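Local coordinates for type IV pilus assembly protein PilF (PDB 5OIU) that probably hydrolyses ATP as a hexameric AAA+ motor that powers the assembly of type IV pili in Thermus thermophilus, at residues Phe145-Pro150 / Phe157-Ile162; Lys164-Pro169 / Leu238-Leu243. All blocks are in the same frame, centred on the assembly; numbering follows the deposited sequence.

Contact 1 of 2, residues Phe145-Pro150 / Phe157-Ile162; sequences FLITGP and FTTFSI. With ATP (adenosine-5'-triphosphate), chain Q.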
loop_
_atom_site.group_PDB
_atom_site.type_symbol
_atom_site.label_atom_id
_atom_site.label_comp_id
_atom_site.label_asym_id
_atom_site.label_seq_id
_atom_site.Cartn_x
_atom_site.Cartn_y
_atom_site.Cartn_z
ATOM N N PHE C 145 -1.433 -26.667 5.245
ATOM C CA PHE C 145 0.013 -26.813 5.172
ATOM C C PHE C 145 0.398 -26.654 3.710
ATOM O O PHE C 145 -0.125 -27.372 2.854
ATOM C CB PHE C 145 0.434 -28.167 5.733
ATOM C CG PHE C 145 1.875 -28.434 5.626
ATOM C CD1 PHE C 145 2.788 -27.428 5.848
ATOM C CD2 PHE C 145 2.330 -29.701 5.298
ATOM C CE1 PHE C 145 4.133 -27.661 5.734
ATOM C CE2 PHE C 145 3.681 -29.947 5.187
ATOM C CZ PHE C 145 4.584 -28.931 5.413
ATOM N N LEU C 146 1.245 -25.670 3.418
ATOM C CA LEU C 146 1.568 -25.306 2.040
ATOM C C LEU C 146 2.915 -25.885 1.658
ATOM O O LEU C 146 3.898 -25.700 2.384
ATOM C CB LEU C 146 1.594 -23.791 1.850
ATOM C CG LEU C 146 0.280 -23.038 1.985
ATOM C CD1 LEU C 146 0.503 -21.550 1.709
ATOM C CD2 LEU C 146 -0.765 -23.641 1.050
ATOM N N ILE C 147 2.950 -26.605 0.538
ATOM C CA ILE C 147 4.194 -27.100 -0.048
ATOM C C ILE C 147 4.533 -26.211 -1.228
ATOM O O ILE C 147 3.714 -26.028 -2.135
ATOM C CB ILE C 147 4.087 -28.565 -0.510
ATOM C CG1 ILE C 147 3.411 -29.459 0.539
ATOM C CG2 ILE C 147 5.473 -29.066 -0.953
ATOM C CD1 ILE C 147 4.123 -29.532 1.841
ATOM N N THR C 148 5.740 -25.689 -1.240
ATOM C CA THR C 148 6.035 -24.609 -2.158
ATOM C C THR C 148 7.432 -24.790 -2.740
ATOM O O THR C 148 8.330 -25.380 -2.123
ATOM C CB THR C 148 5.862 -23.237 -1.446
ATOM O OG1 THR C 148 5.780 -22.176 -2.409
ATOM C CG2 THR C 148 6.997 -22.951 -0.499
ATOM N N GLY C 149 7.584 -24.298 -3.960
ATOM C CA GLY C 149 8.844 -24.329 -4.642
ATOM C C GLY C 149 8.629 -23.923 -6.078
ATOM O O GLY C 149 7.492 -23.760 -6.539
ATOM N N PRO C 150 9.717 -23.735 -6.812
ATOM C CA PRO C 150 9.597 -23.496 -8.246
ATOM C C PRO C 150 9.159 -24.772 -8.940
ATOM O O PRO C 150 9.056 -25.848 -8.341
ATOM C CB PRO C 150 11.008 -23.070 -8.665
ATOM C CG PRO C 150 11.882 -23.760 -7.696
ATOM C CD PRO C 150 11.125 -23.777 -6.384
ATOM N N PHE C 157 5.805 -34.983 -5.119
ATOM C CA PHE C 157 6.422 -36.158 -4.522
ATOM C C PHE C 157 6.422 -36.053 -3.005
ATOM O O PHE C 157 6.095 -37.017 -2.306
ATOM C CB PHE C 157 7.836 -36.308 -5.062
ATOM C CG PHE C 157 8.474 -37.627 -4.780
ATOM C CD1 PHE C 157 8.241 -38.719 -5.613
ATOM C CD2 PHE C 157 9.375 -37.763 -3.723
ATOM C CE1 PHE C 157 8.874 -39.946 -5.387
ATOM C CE2 PHE C 157 10.014 -38.977 -3.491
ATOM C CZ PHE C 157 9.762 -40.076 -4.322
ATOM N N THR C 158 6.778 -34.881 -2.475
ATOM C CA THR C 158 6.702 -34.666 -1.030
ATOM C C THR C 158 5.264 -34.784 -0.529
ATOM O O THR C 158 5.001 -35.440 0.488
ATOM C CB THR C 158 7.283 -33.292 -0.683
ATOM O OG1 THR C 158 8.702 -33.352 -0.807
ATOM C CG2 THR C 158 6.901 -32.853 0.739
ATOM N N THR C 159 4.323 -34.177 -1.256
ATOM C CA THR C 159 2.921 -34.158 -0.847
ATOM C C THR C 159 2.370 -35.567 -0.664
ATOM O O THR C 159 1.730 -35.871 0.351
ATOM C CB THR C 159 2.107 -33.394 -1.886
ATOM O OG1 THR C 159 2.417 -31.986 -1.790
ATOM C CG2 THR C 159 0.633 -33.641 -1.687
ATOM N N PHE C 160 2.634 -36.454 -1.631
ATOM C CA PHE C 160 2.053 -37.789 -1.575
ATOM C C PHE C 160 2.719 -38.653 -0.521
ATOM O O PHE C 160 2.055 -39.497 0.096
ATOM C CB PHE C 160 2.119 -38.429 -2.944
ATOM C CG PHE C 160 0.995 -38.019 -3.804
ATOM C CD1 PHE C 160 -0.245 -38.632 -3.673
ATOM C CD2 PHE C 160 1.136 -36.964 -4.686
ATOM C CE1 PHE C 160 -1.318 -38.227 -4.454
ATOM C CE2 PHE C 160 0.070 -36.555 -5.473
ATOM C CZ PHE C 160 -1.159 -37.187 -5.360
ATOM N N SER C 161 4.014 -38.439 -0.285
ATOM C CA SER C 161 4.663 -39.032 0.876
ATOM C C SER C 161 3.932 -38.669 2.165
ATOM O O SER C 161 3.701 -39.531 3.019
ATOM C CB SER C 161 6.109 -38.568 0.935
ATOM O OG SER C 161 6.808 -39.286 1.920
ATOM N N ILE C 162 3.564 -37.391 2.322
ATOM C CA ILE C 162 2.786 -36.964 3.483
ATOM C C ILE C 162 1.508 -37.792 3.596
ATOM O O ILE C 162 1.260 -38.465 4.607
ATOM C CB ILE C 162 2.462 -35.463 3.388
ATOM C CG1 ILE C 162 3.737 -34.621 3.462
ATOM C CG2 ILE C 162 1.429 -35.068 4.453
ATOM C CD1 ILE C 162 3.466 -33.138 3.535
HETATM P PG ATP Q . 5.445 -29.683 -10.932
HETATM O O1G ATP Q . 6.018 -28.274 -10.810
HETATM O O2G ATP Q . 4.117 -29.869 -10.230
HETATM O O3G ATP Q . 5.429 -30.240 -12.333
HETATM P PB ATP Q . 6.696 -30.949 -8.674
HETATM O O1B ATP Q . 7.224 -29.691 -8.033
HETATM O O2B ATP Q . 5.445 -31.621 -8.159
HETATM O O3B ATP Q . 6.511 -30.695 -10.251
HETATM P PA ATP Q . 7.536 -33.634 -8.786
HETATM O O1A ATP Q . 7.113 -34.383 -7.551
HETATM O O2A ATP Q . 6.686 -33.756 -10.028
HETATM O O3A ATP Q . 7.842 -32.069 -8.570
HETATM O "O5'" ATP Q . 9.002 -34.211 -9.081
HETATM C "C5'" ATP Q . 9.768 -33.802 -10.212
HETATM C "C4'" ATP Q . 10.832 -34.871 -10.426
HETATM O "O4'" ATP Q . 11.748 -34.906 -9.326
HETATM C "C3'" ATP Q . 10.178 -36.236 -10.515
HETATM O "O3'" ATP Q . 10.866 -36.897 -11.595
HETATM C "C2'" ATP Q . 10.425 -36.840 -9.136
HETATM O "O2'" ATP Q . 10.436 -38.279 -9.107
HETATM C "C1'" ATP Q . 11.744 -36.190 -8.709
HETATM N N9 ATP Q . 11.853 -35.993 -7.250
HETATM C C8 ATP Q . 10.919 -35.390 -6.482
HETATM N N7 ATP Q . 11.313 -35.348 -5.183
HETATM C C5 ATP Q . 12.516 -35.939 -5.097
HETATM C C6 ATP Q . 13.478 -36.225 -4.011
HETATM N N6 ATP Q . 13.219 -35.873 -2.725
HETATM N N1 ATP Q . 14.627 -36.851 -4.341
HETATM C C2 ATP Q . 14.888 -37.201 -5.618
HETATM N N3 ATP Q . 14.060 -36.971 -6.657
HETATM C C4 ATP Q . 12.874 -36.354 -6.467
#
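Ile-147 on strand 143-148 and Ile-162 on helix 155-166 meet methyl to methyl, their CD1 atoms 4.0 Å apart, and together they bury most of the surface in this contact. Strand and helix run roughly antiparallel, at 148°, with their axes 9.6 Å apart at closest approach. Ile-147 faces the helix with two branches. Its CG1 passes 3.6 Å from Thr-159 OG1, a hydroxyl that is hydrogen-bonded to the carbonyl of Lys-155 one turn back, while CG2 lies more loosely against Thr-158 CG2. Ile-162 extends its ethyl arm fully (chi2 -173°), which brings CD1 against both Ile-147 and the rim of the Phe-145 ring; there it sits near the ring plane, 3.6 Å from CE2, and does not cover a face. Phe-134 of helix 128-138 touches both Phe-145 and Ile-162, so the pair also packs against a second helix.

At the other end the same helix meets the nucleotide. The backbone N of Phe-157 donates a bent hydrogen bond of 2.8 Å to O1A of the ATP alpha-phosphate (138° at the hydrogen), and the Phe-157 ring lies obliquely against the adenine, CD2 3.4 Å from N7. Gly-149 begins a Walker A-type loop, and the amides of Gly-152, Gly-154 and Ser-156 also bind the ATP. The chemistry is thus divided along the helix: aliphatic groups, a ring edge and a threonine hydroxyl seat it on the sheet without any cross-contact hydrogen bond, while its N-terminal part presents N-H groups to phosphate oxygens, where the helix dipole would probably add to the attraction.

Contact 2 of 2, residues Lys164-Pro169 / Leu238-Leu243; sequences KRIATP and LVIATL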
loop_
_atom_site.group_PDB
_atom_site.type_symbol
_atom_site.label_atom_id
_atom_site.label_comp_id
_atom_site.label_asym_id
_atom_site.label_seq_id
_atom_site.Cartn_x
_atom_site.Cartn_y
_atom_site.Cartn_z
ATOM N N LYS C 164 0.766 -40.545 2.326
ATOM C CA LYS C 164 1.079 -41.933 2.658
ATOM C C LYS C 164 1.084 -42.151 4.166
ATOM O O LYS C 164 0.594 -43.174 4.655
ATOM C CB LYS C 164 2.424 -42.329 2.059
ATOM C CG LYS C 164 2.501 -43.778 1.631
ATOM C CD LYS C 164 3.792 -44.040 0.852
ATOM C CE LYS C 164 3.961 -45.518 0.498
ATOM N NZ LYS C 164 4.294 -45.680 -0.953
ATOM N N ARG C 165 1.606 -41.190 4.927
ATOM C CA ARG C 165 1.617 -41.347 6.374
ATOM C C ARG C 165 0.242 -41.088 6.988
ATOM O O ARG C 165 -0.233 -41.887 7.790
ATOM C CB ARG C 165 2.655 -40.423 7.005
ATOM C CG ARG C 165 2.742 -40.553 8.526
ATOM C CD ARG C 165 3.065 -41.987 8.994
ATOM N NE ARG C 165 4.142 -42.609 8.225
ATOM C CZ ARG C 165 5.440 -42.467 8.477
ATOM N NH1 ARG C 165 5.841 -41.728 9.496
ATOM N NH2 ARG C 165 6.341 -43.061 7.702
ATOM N N ILE C 166 -0.420 -39.986 6.624
ATOM C CA ILE C 166 -1.538 -39.508 7.434
ATOM C C ILE C 166 -2.920 -39.925 6.937
ATOM O O ILE C 166 -3.897 -39.710 7.667
ATOM C CB ILE C 166 -1.505 -37.967 7.594
ATOM C CG1 ILE C 166 -1.816 -37.265 6.260
ATOM C CG2 ILE C 166 -0.181 -37.516 8.203
ATOM C CD1 ILE C 166 -1.956 -35.771 6.357
ATOM N N ALA C 167 -3.048 -40.505 5.743
ATOM C CA ALA C 167 -4.374 -40.890 5.224
ATOM C C ALA C 167 -4.743 -42.309 5.690
ATOM O O ALA C 167 -4.826 -43.273 4.928
ATOM C CB ALA C 167 -4.417 -40.751 3.707
ATOM N N THR C 168 -5.008 -42.415 6.979
ATOM C CA THR C 168 -5.360 -43.671 7.602
ATOM C C THR C 168 -6.808 -44.068 7.288
ATOM O O THR C 168 -7.643 -43.217 6.967
ATOM C CB THR C 168 -5.128 -43.538 9.096
ATOM O OG1 THR C 168 -5.817 -42.369 9.569
ATOM C CG2 THR C 168 -3.641 -43.369 9.350
ATOM N N PRO C 169 -7.131 -45.367 7.363
ATOM C CA PRO C 169 -8.496 -45.811 7.003
ATOM C C PRO C 169 -9.615 -45.272 7.903
ATOM O O PRO C 169 -10.781 -45.378 7.517
ATOM C CB PRO C 169 -8.418 -47.347 7.088
ATOM C CG PRO C 169 -6.945 -47.687 7.054
ATOM C CD PRO C 169 -6.219 -46.497 7.635
ATOM N N LEU C 238 -8.078 -30.731 7.596
ATOM C CA LEU C 238 -6.654 -30.643 7.300
ATOM C C LEU C 238 -6.464 -30.526 5.784
ATOM O O LEU C 238 -6.865 -31.419 5.026
ATOM C CB LEU C 238 -5.889 -31.842 7.860
ATOM C CG LEU C 238 -4.391 -31.757 7.517
ATOM C CD1 LEU C 238 -3.792 -30.517 8.145
ATOM C CD2 LEU C 238 -3.625 -32.990 7.952
ATOM N N VAL C 239 -5.867 -29.416 5.348
ATOM C CA VAL C 239 -5.669 -29.103 3.935
ATOM C C VAL C 239 -4.181 -29.095 3.635
ATOM O O VAL C 239 -3.410 -28.399 4.304
ATOM C CB VAL C 239 -6.283 -27.745 3.570
ATOM C CG1 VAL C 239 -6.042 -27.434 2.091
ATOM C CG2 VAL C 239 -7.762 -27.729 3.918
ATOM N N ILE C 240 -3.778 -29.852 2.627
ATOM C CA ILE C 240 -2.402 -29.843 2.141
ATOM C C ILE C 240 -2.447 -29.349 0.706
ATOM O O ILE C 240 -3.177 -29.912 -0.125
ATOM C CB ILE C 240 -1.750 -31.232 2.251
ATOM C CG1 ILE C 240 -1.545 -31.556 3.737
ATOM C CG2 ILE C 240 -0.442 -31.277 1.473
ATOM C CD1 ILE C 240 -1.532 -32.969 4.047
ATOM N N ALA C 241 -1.695 -28.284 0.415
ATOM C CA ALA C 241 -1.869 -27.582 -0.849
ATOM C C ALA C 241 -0.534 -27.095 -1.371
ATOM O O ALA C 241 0.377 -26.768 -0.603
ATOM C CB ALA C 241 -2.837 -26.407 -0.720
ATOM N N THR C 242 -0.439 -27.061 -2.700
ATOM C CA THR C 242 0.784 -26.719 -3.413
ATOM C C THR C 242 0.668 -25.295 -3.940
ATOM O O THR C 242 -0.366 -24.918 -4.496
ATOM C CB THR C 242 1.034 -27.712 -4.553
ATOM O OG1 THR C 242 1.565 -28.919 -4.012
ATOM C CG2 THR C 242 2.018 -27.180 -5.552
ATOM N N LEU C 243 1.710 -24.502 -3.724
ATOM C CA LEU C 243 1.764 -23.115 -4.160
ATOM C C LEU C 243 3.105 -22.864 -4.832
ATOM O O LEU C 243 4.115 -23.476 -4.483
ATOM C CB LEU C 243 1.588 -22.173 -2.991
ATOM C CG LEU C 243 1.033 -20.784 -3.229
ATOM C CD1 LEU C 243 -0.389 -20.869 -3.727
ATOM C CD2 LEU C 243 1.097 -19.994 -1.925
#
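The helix that follows the P-loop ends against the central sheet of the ATPase core, and Ile-166, the last helical residue of helix 155-166, makes the contact with strand 238-243. A single methyl does the touching. Ile-166 CD1 lies 3.6 Å from Leu-238 CD2 and 3.7 Å from Ile-240 CD1, so the two strand side chains receive it together, each meeting it tip to tip. Leu-238 and Ile-240 are two apart on the strand and therefore present their side chains to the same side of the sheet, toward the helix. The first torsion of Ile-166 is a less usual one for a helix, probably at some cost: CG1 stands between the backbone N and the carbonyl carbon (chi1 69°), and from there the extended ethyl arm (chi2 174°) carries CD1 to the strand. The backbones stay well separated, with 10.2 Å between Ile-166 CA and Leu-238 CA.

Ile-214 of strand 214-217 also touches Ile-166, which places the helix end over two neighbouring strands. Directly after Ile-166 the chain leaves the helix in an inverse gamma turn centred on Ala-167, with a weak hydrogen bond of 3.0 Å from Thr-168 N to Ile-166 O. That carbonyl oxygen also accepts a hydrogen bond from Lys-171 NZ, a positive group that would probably offset some of the negative end of the helix dipole. Across the contact itself no polar group takes part: three buried aliphatic tips hold the helix end by dispersion and the hydrophobic effect, while the carbonyl at the helix end is satisfied by the turn and by Lys-171.

How the contacts relate
The two contacts lie in series along helix 155-166: contact 1 uses its earlier turns, nearer the nucleotide, and contact 2 its C-terminal end, with centres 9 Å apart. Their strands, 143-148 and 238-243, are parallel neighbours in the mixed sheet, joined by probable backbone hydrogen bonds from Phe-145 N to Val-239 O and from Ile-147 N to Ala-241 O. Ile-162 bridges the two apolar patches, its CG2 packing on Ile-240 CD1. In sequence, contact 1 closes locally before contact 2 reaches forward across 68 residues. Together they lay the helix along the face of the P-loop NTPase core, its start reaching the ATP while both contacts hold it against the sheet.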